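Local coordinates for protein 6-phosphogluconolactonase (Thermotoga maritima, PDB 1VL1) that hydrolyses 6-phosphogluconolactone to 6-phosphogluconate, the second step in the oxidative stage of the pentose phosphate pathway, at residues S79-V84 against D89-R94; L118-A123 against V166-P171; L210-T213 against A217-V220. All blocks are in the same frame, centred on the assembly; numbering follows the deposited sequence.

In the fold
Contacts 1 and 2 are neighbours on one side of the chain, their centres about 12 Å apart, and both reach the same mixed sheet. They touch through Tyr-83, whose OH lies 2.6 Å from Leu-118 O, a probable hydrogen bond from just past strand 74-82 to the turn before helix 120-134. Contact 1 also borders a likely pocket: the side chain of Arg-82 comes within about 4 Å of a bound citrate, probably from the crystallisation liquor. Contact 3 lies apart, in the loop between helix 200-210 and strand 225-231; its centre is about 25 Å from that of contact 1 and 26 Å from that of contact 2.

Contact 1: residues S79-V84 against D89-R94; sequences SDERYV and DQSNFR
Glu-81 reaches from strand 74-82 to the first turn of helix 92-101 and takes two of its backbone N-H groups. Asn-92 N binds OE1 of Glu-81 at 2.7 Å and Phe-93 N binds OE2 of Glu-81 at 2.8 Å, both on syn lone pairs; each oxygen thus takes one N-H of the helix start. OE1 also accepts from Arg-82 N on its anti lone pair, and Ser-91 OG adds a weak bond to OE2. The buried carboxylate faces the helix N-terminus, whose N-H groups satisfy it. Ser-91 is the helix N-cap, its OG weakly bonded to Arg-94 N. The contact joins the end of the strand to the start of the helix in the beta-alpha-beta unit of strand 74-82, helix 92-101 and strand 111-112. Arg-82 can be followed outward: CB and CG pass Gln-90 O, and CD approaches it to 3.3 Å. The chain bends at chi2 (87°); NE then lies 4.0 Å from Asn-92 OD1, which stands over one guanidinium face, CZ is again near Gln-90 O, and NH1 binds that same Gln-90 O at 2.9 Å, nearly in the guanidinium plane. The amide's other end, Asn-92 ND2, gives a straight bond (167°) to Asp-80 O at 2.8 Å, coming from above the carbonyl plane, and a weak one to Asp-80 OD2, which Ser-153 OG also meets.

Contact 2: residues L118-A123 against V166-P171; sequences LPIEKA and VTFTDP
The first turn of helix 120-134 rests on strand 166-168, an edge strand of the sheet, through Ile-120 and Phe-168. CG2 of Ile-120 sits over the middle of the Phe-168 ring, 4.0 Å from its centroid and 13° off the normal, a CH-pi contact on one face. The other branch of Ile-120 runs toward the root of the aromatic side chain: CD1 lies 3.6 Å from Phe-168 CB, and CG1 is close behind. Phe-168 holds CG between its own backbone N and carbonyl carbon (chi1 67°), which turns one face of the ring to Ile-120 and carries CE2 to within 4.0 Å of Glu-121 CB. No hydrogen bond crosses here; the contact is apolar throughout. An alanine in place of Phe-168 would remove the ring and is likely to cost Ile-120 CG2 its aromatic face and open a gap beside Glu-121 CB. Further along the same helix, Cys-124 also touches Phe-168, while Ile-120 also touches Val-180 and Pro-178. Strand 166-168 itself pairs antiparallel with strand 179-182, where Thr-167 and Thr-181 share backbone hydrogen bonding, so the helix start lies against both strands.

Contact 3: residues L210-T213 against A217-V220; sequences LKDT and AYFV
Tyr-218 turns its ring toward Asp-212 because CG stands opposite the backbone N (chi1 178°), while Asp-212, with CG beside its own N, presents OD1 to the phenol. The hydroxyl donates to that oxygen: Tyr-218 OH to Asp-212 OD1 measures 3.0 Å. OD1 lies near the plane of the ring, at its edge, and is also 3.5 Å from Tyr-218 CE1. The two flat groups stand almost perpendicular, 82° apart, and the hydroxyl meets OD1 from above the carboxylate plane, 36° out of it. One hydrogen bond joins the two side chains, while the carbonyl carbon of Asp-212 lies over one face of the ring, displaced toward the rim. Nearer the ring's root, Thr-213 O comes to 3.5 Å from Tyr-218 CB. Asp-212 owes its place to the turn: with its positive phi it is the C-prime residue of a Schellman motif that ends the helix, with Thr-213 N bonded to Glu-208 O and Asp-212 N to Ile-209 O. Thr-213 OG1 binds Glu-208 O as well. On the other segment, Tyr-218 CD2 lies 3.6 Å above the centre of the Phe-219 ring, so that the edge of the tyrosine meets the face of its neighbour in the 3-10 turn, and Arg-221 makes a cation-pi contact with the tyrosine. The loop thus folds back on the end of helix 200-210, whose Ile-209 touches both Ala-217 and Tyr-218, while Ala-217 and Val-220 pack against Phe-195 of strand 192-198 before the chain enters strand 225-231.

Contact 1: residues S79-V84 against D89-R94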
ATOM      1  N   SER A  79       0.869  -3.120   3.005  1.00 22.20           N
ATOM      2  CA  SER A  79      -0.540  -2.859   3.253  1.00 23.10           C
ATOM      3  C   SER A  79      -1.259  -4.189   3.570  1.00 22.57           C
ATOM      4  O   SER A  79      -2.302  -4.182   4.197  1.00 23.42           O
ATOM      5  CB  SER A  79      -1.219  -2.247   2.029  1.00 22.82           C
ATOM      6  OG  SER A  79      -1.021  -3.036   0.874  1.00 23.66           O
ATOM      7  N   ASP A  80      -0.740  -5.282   3.058  1.00 22.00           N
ATOM      8  CA  ASP A  80      -1.350  -6.569   3.202  1.00 21.53           C
ATOM      9  C   ASP A  80      -0.388  -7.658   2.733  1.00 22.06           C
ATOM     10  O   ASP A  80       0.583  -7.425   2.027  1.00 22.82           O
ATOM     11  CB  ASP A  80      -2.660  -6.667   2.415  1.00 21.32           C
ATOM     12  CG  ASP A  80      -2.442  -6.592   0.935  1.00 23.03           C
ATOM     13  OD1 ASP A  80      -2.114  -5.507   0.393  1.00 25.54           O
ATOM     14  OD2 ASP A  80      -2.531  -7.617   0.266  1.00 23.92           O
ATOM     15  N   GLU A  81      -0.732  -8.873   3.069  1.00 21.26           N
ATOM     16  CA  GLU A  81       0.086 -10.005   2.639  1.00 21.45           C
ATOM     17  C   GLU A  81      -0.804 -11.224   2.411  1.00 21.78           C
ATOM     18  O   GLU A  81      -1.764 -11.471   3.120  1.00 23.64           O
ATOM     19  CB  GLU A  81       1.186 -10.345   3.629  1.00 20.27           C
ATOM     20  CG  GLU A  81       2.107 -11.465   3.210  1.00 22.29           C
ATOM     21  CD  GLU A  81       2.827 -11.155   1.930  1.00 21.89           C
ATOM     22  OE1 GLU A  81       2.251 -11.421   0.854  1.00 23.10           O
ATOM     23  OE2 GLU A  81       3.971 -10.704   2.023  1.00 23.07           O
ATOM     24  N   ARG A  82      -0.448 -11.974   1.381  1.00 21.57           N
ATOM     25  CA  ARG A  82      -1.039 -13.274   1.122  1.00 21.14           C
ATOM     26  C   ARG A  82      -0.454 -14.267   2.114  1.00 22.04           C
ATOM     27  O   ARG A  82       0.760 -14.318   2.335  1.00 20.50           O
ATOM     28  CB  ARG A  82      -0.758 -13.697  -0.327  1.00 21.81           C
ATOM     29  CG  ARG A  82      -1.568 -12.908  -1.342  1.00 23.08           C
ATOM     30  CD  ARG A  82      -0.927 -11.607  -1.778  1.00 25.51           C
ATOM     31  NE  ARG A  82      -1.647 -11.102  -2.946  1.00 24.41           N
ATOM     32  CZ  ARG A  82      -1.436 -11.466  -4.192  1.00 27.36           C
ATOM     33  NH1 ARG A  82      -0.503 -12.318  -4.495  1.00 26.48           N
ATOM     34  NH2 ARG A  82      -2.179 -10.972  -5.161  1.00 28.13           N
ATOM     35  N   TYR A  83      -1.313 -15.132   2.672  1.00 21.66           N
ATOM     36  CA  TYR A  83      -0.899 -16.070   3.727  1.00 23.01           C
ATOM     37  C   TYR A  83      -0.314 -17.304   3.043  1.00 22.43           C
ATOM     38  O   TYR A  83      -0.888 -18.394   2.990  1.00 23.05           O
ATOM     39  CB  TYR A  83      -2.037 -16.432   4.719  1.00 22.83           C
ATOM     40  CG  TYR A  83      -1.520 -17.183   5.940  1.00 22.44           C
ATOM     41  CD1 TYR A  83      -0.728 -16.564   6.882  1.00 20.86           C
ATOM     42  CD2 TYR A  83      -1.843 -18.525   6.154  1.00 21.98           C
ATOM     43  CE1 TYR A  83      -0.250 -17.247   7.980  1.00 20.70           C
ATOM     44  CE2 TYR A  83      -1.356 -19.235   7.241  1.00 23.26           C
ATOM     45  CZ  TYR A  83      -0.596 -18.611   8.172  1.00 21.93           C
ATOM     46  OH  TYR A  83      -0.127 -19.351   9.236  1.00 24.22           O
ATOM     47  N   VAL A  84       0.893 -17.081   2.560  1.00 21.93           N
ATOM     48  CA  VAL A  84       1.718 -18.054   1.893  1.00 22.44           C
ATOM     49  C   VAL A  84       3.160 -17.799   2.309  1.00 22.21           C
ATOM     50  O   VAL A  84       3.501 -16.745   2.870  1.00 24.09           O
ATOM     51  CB  VAL A  84       1.593 -17.892   0.329  1.00 22.29           C
ATOM     52  CG1 VAL A  84       0.170 -18.004  -0.095  1.00 24.06           C
ATOM     53  CG2 VAL A  84       2.175 -16.562  -0.153  1.00 22.24           C
ATOM     54  N   ASP A  89       6.210 -16.797  -5.053  1.00 23.64           N
ATOM     55  CA  ASP A  89       6.010 -15.677  -6.020  1.00 23.92           C
ATOM     56  C   ASP A  89       4.673 -14.922  -5.807  1.00 23.95           C
ATOM     57  O   ASP A  89       4.480 -13.844  -6.339  1.00 23.42           O
ATOM     58  CB  ASP A  89       6.207 -16.104  -7.502  1.00 24.33           C
ATOM     59  CG  ASP A  89       5.227 -17.135  -7.973  1.00 27.35           C
ATOM     60  OD1 ASP A  89       4.253 -17.463  -7.267  1.00 31.79           O
ATOM     61  OD2 ASP A  89       5.347 -17.676  -9.093  1.00 31.69           O
ATOM     62  N   GLN A  90       3.803 -15.474  -4.963  1.00 24.19           N
ATOM     63  CA  GLN A  90       2.531 -14.853  -4.573  1.00 24.22           C
ATOM     64  C   GLN A  90       2.643 -13.960  -3.328  1.00 22.95           C
ATOM     65  O   GLN A  90       1.652 -13.397  -2.873  1.00 23.45           O
ATOM     66  CB  GLN A  90       1.466 -15.976  -4.354  1.00 25.36           C
ATOM     67  CG  GLN A  90       1.149 -16.789  -5.595  1.00 27.69           C
ATOM     68  CD  GLN A  90       0.167 -17.997  -5.338  1.00 28.43           C
ATOM     69  OE1 GLN A  90       0.069 -18.547  -4.212  1.00 36.33           O
ATOM     70  NE2 GLN A  90      -0.567 -18.385  -6.383  1.00 35.09           N
ATOM     71  N   SER A  91       3.852 -13.859  -2.762  1.00 22.19           N
ATOM     72  CA  SER A  91       4.075 -13.090  -1.535  1.00 21.93           C
ATOM     73  C   SER A  91       4.329 -11.665  -1.970  1.00 20.66           C
ATOM     74  O   SER A  91       5.160 -11.429  -2.855  1.00 22.10           O
ATOM     75  CB  SER A  91       5.358 -13.568  -0.835  1.00 22.16           C
ATOM     76  OG  SER A  91       5.641 -12.789   0.301  1.00 23.51           O
ATOM     77  N   ASN A  92       3.651 -10.733  -1.337  1.00 21.36           N
ATOM     78  CA  ASN A  92       3.943  -9.334  -1.521  1.00 21.18           C
ATOM     79  C   ASN A  92       5.339  -9.006  -1.025  1.00 21.91           C
ATOM     80  O   ASN A  92       6.051  -8.213  -1.663  1.00 21.64           O
ATOM     81  CB  ASN A  92       2.933  -8.455  -0.817  1.00 22.56           C
ATOM     82  CG  ASN A  92       1.600  -8.441  -1.499  1.00 24.45           C
ATOM     83  OD1 ASN A  92       1.525  -8.614  -2.692  1.00 24.55           O
ATOM     84  ND2 ASN A  92       0.551  -8.079  -0.745  1.00 24.70           N
ATOM     85  N   PHE A  93       5.731  -9.579   0.097  1.00 21.69           N
ATOM     86  CA  PHE A  93       7.098  -9.364   0.591  1.00 22.23           C
ATOM     87  C   PHE A  93       8.150  -9.713  -0.466  1.00 21.99           C
ATOM     88  O   PHE A  93       9.077  -8.929  -0.717  1.00 22.69           O
ATOM     89  CB  PHE A  93       7.387 -10.136   1.876  1.00 22.36           C
ATOM     90  CG  PHE A  93       8.819 -10.024   2.264  1.00 20.08           C
ATOM     91  CD1 PHE A  93       9.296  -8.844   2.854  1.00 23.31           C
ATOM     92  CD2 PHE A  93       9.713 -10.989   1.925  1.00 24.22           C
ATOM     93  CE1 PHE A  93      10.648  -8.701   3.129  1.00 22.52           C
ATOM     94  CE2 PHE A  93      11.064 -10.829   2.205  1.00 24.33           C
ATOM     95  CZ  PHE A  93      11.501  -9.668   2.823  1.00 24.70           C
ATOM     96  N   ARG A  94       8.038 -10.909  -1.033  1.00 22.14           N
ATOM     97  CA  ARG A  94       9.032 -11.353  -2.008  1.00 22.19           C
ATOM     98  C   ARG A  94       9.114 -10.348  -3.153  1.00 22.62           C
ATOM     99  O   ARG A  94      10.183  -9.974  -3.604  1.00 23.12           O
ATOM    100  CB  ARG A  94       8.697 -12.720  -2.542  1.00 21.96           C
ATOM    101  CG  ARG A  94       9.589 -13.111  -3.663  1.00 23.62           C
ATOM    102  CD  ARG A  94       9.680 -14.495  -3.970  1.00 26.61           C
ATOM    103  NE  ARG A  94      10.275 -14.581  -5.317  1.00 28.26           N
ATOM    104  CZ  ARG A  94      10.230 -15.632  -6.083  1.00 31.88           C
ATOM    105  NH1 ARG A  94       9.627 -16.728  -5.657  1.00 31.52           N
ATOM    106  NH2 ARG A  94      10.793 -15.582  -7.294  1.00 31.96           N
TER

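Contact 2: residues L118-A123 against V166-P171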
ATOM      1  N   LEU A 118       3.988 -17.690  11.153  1.00 22.58           N
ATOM      2  CA  LEU A 118       3.128 -17.807  12.351  1.00 23.22           C
ATOM      3  C   LEU A 118       1.687 -18.158  11.992  1.00 23.28           C
ATOM      4  O   LEU A 118       1.221 -17.838  10.898  1.00 23.40           O
ATOM      5  CB  LEU A 118       3.104 -16.464  13.092  1.00 24.15           C
ATOM      6  CG  LEU A 118       4.432 -15.943  13.673  1.00 26.02           C
ATOM      7  CD1 LEU A 118       4.198 -14.556  14.267  1.00 28.62           C
ATOM      8  CD2 LEU A 118       5.111 -16.888  14.636  1.00 27.64           C
ATOM      9  N   PRO A 119       0.934 -18.727  12.927  1.00 23.09           N
ATOM     10  CA  PRO A 119      -0.499 -18.915  12.691  1.00 22.08           C
ATOM     11  C   PRO A 119      -1.122 -17.555  12.363  1.00 21.49           C
ATOM     12  O   PRO A 119      -0.658 -16.534  12.815  1.00 22.54           O
ATOM     13  CB  PRO A 119      -1.032 -19.489  14.034  1.00 22.72           C
ATOM     14  CG  PRO A 119       0.192 -20.062  14.691  1.00 22.10           C
ATOM     15  CD  PRO A 119       1.338 -19.184  14.265  1.00 22.63           C
ATOM     16  N   ILE A 120      -2.109 -17.529  11.482  1.00 21.04           N
ATOM     17  CA  ILE A 120      -2.509 -16.272  10.896  1.00 21.26           C
ATOM     18  C   ILE A 120      -2.908 -15.202  11.903  1.00 19.58           C
ATOM     19  O   ILE A 120      -2.556 -14.023  11.733  1.00 20.20           O
ATOM     20  CB  ILE A 120      -3.640 -16.498   9.841  1.00 20.02           C
ATOM     21  CG1 ILE A 120      -3.731 -15.321   8.898  1.00 21.17           C
ATOM     22  CG2 ILE A 120      -4.950 -16.942  10.533  1.00 22.69           C
ATOM     23  CD1 ILE A 120      -4.641 -15.463   7.679  1.00 21.44           C
ATOM     24  N   GLU A 121      -3.608 -15.599  12.968  1.00 22.47           N
ATOM     25  CA  GLU A 121      -3.976 -14.594  13.991  1.00 23.37           C
ATOM     26  C   GLU A 121      -2.743 -14.004  14.657  1.00 22.57           C
ATOM     27  O   GLU A 121      -2.654 -12.789  14.914  1.00 22.12           O
ATOM     28  CB  GLU A 121      -4.916 -15.179  15.037  1.00 24.17           C
ATOM     29  CG  GLU A 121      -5.102 -14.293  16.270  1.00 25.86           C
ATOM     30  CD  GLU A 121      -6.237 -14.752  17.147  1.00 26.88           C
ATOM     31  OE1 GLU A 121      -7.401 -14.492  16.768  1.00 35.51           O
ATOM     32  OE2 GLU A 121      -5.952 -15.336  18.210  1.00 33.77           O
ATOM     33  N   LYS A 122      -1.759 -14.852  14.895  1.00 20.67           N
ATOM     34  CA  LYS A 122      -0.532 -14.416  15.561  1.00 21.24           C
ATOM     35  C   LYS A 122       0.269 -13.502  14.613  1.00 21.49           C
ATOM     36  O   LYS A 122       0.919 -12.529  15.044  1.00 22.03           O
ATOM     37  CB  LYS A 122       0.318 -15.603  15.972  1.00 21.35           C
ATOM     38  CG  LYS A 122      -0.377 -16.517  16.897  1.00 22.17           C
ATOM     39  CD  LYS A 122      -0.642 -15.892  18.223  1.00 20.27           C
ATOM     40  CE  LYS A 122      -1.167 -16.972  19.137  1.00 21.08           C
ATOM     41  NZ  LYS A 122      -1.564 -16.547  20.512  1.00 20.04           N
ATOM     42  N   ALA A 123       0.279 -13.852  13.319  1.00 21.44           N
ATOM     43  CA  ALA A 123       0.916 -12.990  12.330  1.00 20.73           C
ATOM     44  C   ALA A 123       0.293 -11.598  12.331  1.00 22.08           C
ATOM     45  O   ALA A 123       0.984 -10.574  12.307  1.00 21.82           O
ATOM     46  CB  ALA A 123       0.783 -13.634  10.942  1.00 21.32           C
ATOM     47  N   VAL A 166      -4.916  -4.362  12.092  1.00 22.02           N
ATOM     48  CA  VAL A 166      -4.566  -5.444  11.207  1.00 21.82           C
ATOM     49  C   VAL A 166      -5.556  -6.556  11.465  1.00 23.08           C
ATOM     50  O   VAL A 166      -5.850  -6.857  12.647  1.00 23.65           O
ATOM     51  CB  VAL A 166      -3.152  -5.971  11.490  1.00 21.55           C
ATOM     52  CG1 VAL A 166      -2.766  -6.974  10.417  1.00 22.56           C
ATOM     53  CG2 VAL A 166      -2.155  -4.812  11.494  1.00 23.47           C
ATOM     54  N   THR A 167      -6.112  -7.111  10.404  1.00 22.63           N
ATOM     55  CA  THR A 167      -6.994  -8.255  10.530  1.00 23.13           C
ATOM     56  C   THR A 167      -6.663  -9.323   9.492  1.00 24.21           C
ATOM     57  O   THR A 167      -5.705  -9.189   8.733  1.00 23.06           O
ATOM     58  CB  THR A 167      -8.465  -7.819  10.440  1.00 23.94           C
ATOM     59  OG1 THR A 167      -9.307  -8.932  10.820  1.00 23.20           O
ATOM     60  CG2 THR A 167      -8.860  -7.460   9.040  1.00 23.76           C
ATOM     61  N   PHE A 168      -7.439 -10.390   9.437  1.00 23.92           N
ATOM     62  CA  PHE A 168      -7.205 -11.430   8.430  1.00 24.91           C
ATOM     63  C   PHE A 168      -8.538 -11.870   7.781  1.00 26.45           C
ATOM     64  O   PHE A 168      -9.620 -11.576   8.325  1.00 26.56           O
ATOM     65  CB  PHE A 168      -6.409 -12.607   9.011  1.00 25.46           C
ATOM     66  CG  PHE A 168      -7.138 -13.414  10.058  1.00 24.44           C
ATOM     67  CD1 PHE A 168      -7.913 -14.495   9.682  1.00 28.11           C
ATOM     68  CD2 PHE A 168      -7.003 -13.114  11.408  1.00 25.06           C
ATOM     69  CE1 PHE A 168      -8.576 -15.268  10.665  1.00 27.72           C
ATOM     70  CE2 PHE A 168      -7.627 -13.866  12.385  1.00 29.56           C
ATOM     71  CZ  PHE A 168      -8.421 -14.946  12.000  1.00 26.29           C
ATOM     72  N   THR A 169      -8.462 -12.553   6.641  1.00 26.07           N
ATOM     73  CA  THR A 169      -9.655 -12.889   5.843  1.00 26.77           C
ATOM     74  C   THR A 169      -9.727 -14.398   5.700  1.00 27.51           C
ATOM     75  O   THR A 169      -8.750 -15.096   5.922  1.00 27.15           O
ATOM     76  CB  THR A 169      -9.605 -12.229   4.419  1.00 26.27           C
ATOM     77  OG1 THR A 169      -8.564 -12.845   3.641  1.00 27.61           O
ATOM     78  CG2 THR A 169      -9.250 -10.730   4.460  1.00 28.01           C
ATOM     79  N   ASP A 170     -10.894 -14.882   5.291  1.00 29.13           N
ATOM     80  CA  ASP A 170     -10.982 -16.214   4.735  1.00 30.57           C
ATOM     81  C   ASP A 170     -10.332 -16.226   3.324  1.00 29.42           C
ATOM     82  O   ASP A 170     -10.003 -15.182   2.807  1.00 27.89           O
ATOM     83  CB  ASP A 170     -12.445 -16.637   4.701  1.00 31.66           C
ATOM     84  CG  ASP A 170     -13.128 -16.503   6.092  1.00 36.27           C
ATOM     85  OD1 ASP A 170     -12.501 -16.598   7.181  1.00 44.07           O
ATOM     86  OD2 ASP A 170     -14.350 -16.294   6.165  1.00 40.79           O
ATOM     87  N   PRO A 171     -10.088 -17.388   2.719  1.00 29.67           N
ATOM     88  CA  PRO A 171      -9.637 -17.413   1.316  1.00 28.94           C
ATOM     89  C   PRO A 171     -10.446 -16.438   0.432  1.00 29.12           C
ATOM     90  O   PRO A 171     -11.666 -16.570   0.288  1.00 27.54           O
ATOM     91  CB  PRO A 171      -9.841 -18.871   0.911  1.00 29.84           C
ATOM     92  CG  PRO A 171      -9.540 -19.618   2.191  1.00 29.60           C
ATOM     93  CD  PRO A 171     -10.205 -18.759   3.274  1.00 29.11           C
TER

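Contact 3: residues L210-T213 against A217-V220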
ATOM      1  N   LEU A 210     -16.663   7.572  -7.806  1.00 22.70           N
ATOM      2  CA  LEU A 210     -17.122   8.967  -7.953  1.00 22.32           C
ATOM      3  C   LEU A 210     -18.631   9.135  -7.811  1.00 22.04           C
ATOM      4  O   LEU A 210     -19.131  10.239  -7.544  1.00 21.80           O
ATOM      5  CB  LEU A 210     -16.653   9.573  -9.302  1.00 22.86           C
ATOM      6  CG  LEU A 210     -15.136   9.663  -9.512  1.00 27.06           C
ATOM      7  CD1 LEU A 210     -14.762  10.290 -10.818  1.00 29.55           C
ATOM      8  CD2 LEU A 210     -14.472  10.398  -8.354  1.00 31.15           C
ATOM      9  N   LYS A 211     -19.387   8.062  -8.041  1.00 21.63           N
ATOM     10  CA  LYS A 211     -20.812   8.096  -7.857  1.00 21.80           C
ATOM     11  C   LYS A 211     -21.230   7.423  -6.543  1.00 22.13           C
ATOM     12  O   LYS A 211     -22.343   6.963  -6.429  1.00 25.11           O
ATOM     13  CB  LYS A 211     -21.439   7.425  -9.059  1.00 21.22           C
ATOM     14  CG  LYS A 211     -21.136   8.169 -10.347  1.00 23.27           C
ATOM     15  CD  LYS A 211     -21.894   7.580 -11.491  1.00 26.19           C
ATOM     16  CE  LYS A 211     -21.279   6.342 -12.009  1.00 27.72           C
ATOM     17  NZ  LYS A 211     -21.690   6.153 -13.434  1.00 30.15           N
ATOM     18  N   ASP A 212     -20.305   7.366  -5.596  1.00 22.83           N
ATOM     19  CA  ASP A 212     -20.523   6.904  -4.206  1.00 22.82           C
ATOM     20  C   ASP A 212     -20.887   5.426  -4.090  1.00 23.32           C
ATOM     21  O   ASP A 212     -21.576   5.041  -3.155  1.00 22.65           O
ATOM     22  CB  ASP A 212     -21.569   7.795  -3.489  1.00 23.98           C
ATOM     23  CG  ASP A 212     -21.164   9.256  -3.479  1.00 25.03           C
ATOM     24  OD1 ASP A 212     -20.043   9.530  -3.034  1.00 26.13           O
ATOM     25  OD2 ASP A 212     -21.844  10.193  -3.929  1.00 28.09           O
ATOM     26  N   THR A 213     -20.396   4.600  -5.010  1.00 20.70           N
ATOM     27  CA  THR A 213     -20.529   3.159  -4.882  1.00 21.95           C
ATOM     28  C   THR A 213     -19.546   2.700  -3.810  1.00 21.66           C
ATOM     29  O   THR A 213     -18.355   3.018  -3.894  1.00 20.32           O
ATOM     30  CB  THR A 213     -20.219   2.486  -6.230  1.00 21.43           C
ATOM     31  OG1 THR A 213     -21.092   2.980  -7.237  1.00 24.80           O
ATOM     32  CG2 THR A 213     -20.436   0.978  -6.166  1.00 22.66           C
ATOM     33  N   ALA A 217     -12.241   0.495  -1.929  1.00 20.68           N
ATOM     34  CA  ALA A 217     -11.399   1.651  -2.165  1.00 21.48           C
ATOM     35  C   ALA A 217     -12.073   2.959  -1.872  1.00 21.15           C
ATOM     36  O   ALA A 217     -11.391   3.990  -1.648  1.00 23.74           O
ATOM     37  CB  ALA A 217     -10.852   1.639  -3.538  1.00 22.82           C
ATOM     38  N   TYR A 218     -13.395   2.995  -1.982  1.00 21.25           N
ATOM     39  CA  TYR A 218     -14.179   4.217  -1.665  1.00 21.60           C
ATOM     40  C   TYR A 218     -13.905   4.709  -0.260  1.00 22.92           C
ATOM     41  O   TYR A 218     -13.948   5.899  -0.028  1.00 22.12           O
ATOM     42  CB  TYR A 218     -15.684   3.945  -1.767  1.00 22.65           C
ATOM     43  CG  TYR A 218     -16.571   5.095  -1.418  1.00 21.62           C
ATOM     44  CD1 TYR A 218     -16.750   6.158  -2.292  1.00 23.66           C
ATOM     45  CD2 TYR A 218     -17.251   5.115  -0.191  1.00 23.30           C
ATOM     46  CE1 TYR A 218     -17.592   7.212  -1.956  1.00 24.02           C
ATOM     47  CE2 TYR A 218     -18.117   6.113   0.125  1.00 24.88           C
ATOM     48  CZ  TYR A 218     -18.247   7.191  -0.742  1.00 24.86           C
ATOM     49  OH  TYR A 218     -19.113   8.226  -0.448  1.00 26.31           O
ATOM     50  N   PHE A 219     -13.575   3.804   0.661  1.00 22.11           N
ATOM     51  CA  PHE A 219     -13.466   4.197   2.094  1.00 22.36           C
ATOM     52  C   PHE A 219     -12.095   4.573   2.560  1.00 23.70           C
ATOM     53  O   PHE A 219     -11.941   4.950   3.732  1.00 23.37           O
ATOM     54  CB  PHE A 219     -14.046   3.099   2.992  1.00 22.99           C
ATOM     55  CG  PHE A 219     -15.499   2.836   2.740  1.00 22.70           C
ATOM     56  CD1 PHE A 219     -16.487   3.660   3.278  1.00 24.22           C
ATOM     57  CD2 PHE A 219     -15.875   1.806   1.920  1.00 23.42           C
ATOM     58  CE1 PHE A 219     -17.809   3.456   3.004  1.00 24.28           C
ATOM     59  CE2 PHE A 219     -17.239   1.598   1.636  1.00 22.62           C
ATOM     60  CZ  PHE A 219     -18.194   2.405   2.202  1.00 23.71           C
ATOM     61  N   VAL A 220     -11.101   4.514   1.680  1.00 21.23           N
ATOM     62  CA  VAL A 220      -9.720   4.771   2.063  1.00 21.97           C
ATOM     63  C   VAL A 220      -9.357   6.164   1.564  1.00 22.51           C
ATOM     64  O   VAL A 220      -9.345   6.451   0.350  1.00 23.83           O
ATOM     65  CB  VAL A 220      -8.706   3.722   1.525  1.00 22.02           C
ATOM     66  CG1 VAL A 220      -7.326   4.075   1.982  1.00 23.07           C
ATOM     67  CG2 VAL A 220      -9.013   2.396   2.065  1.00 22.55           C
TER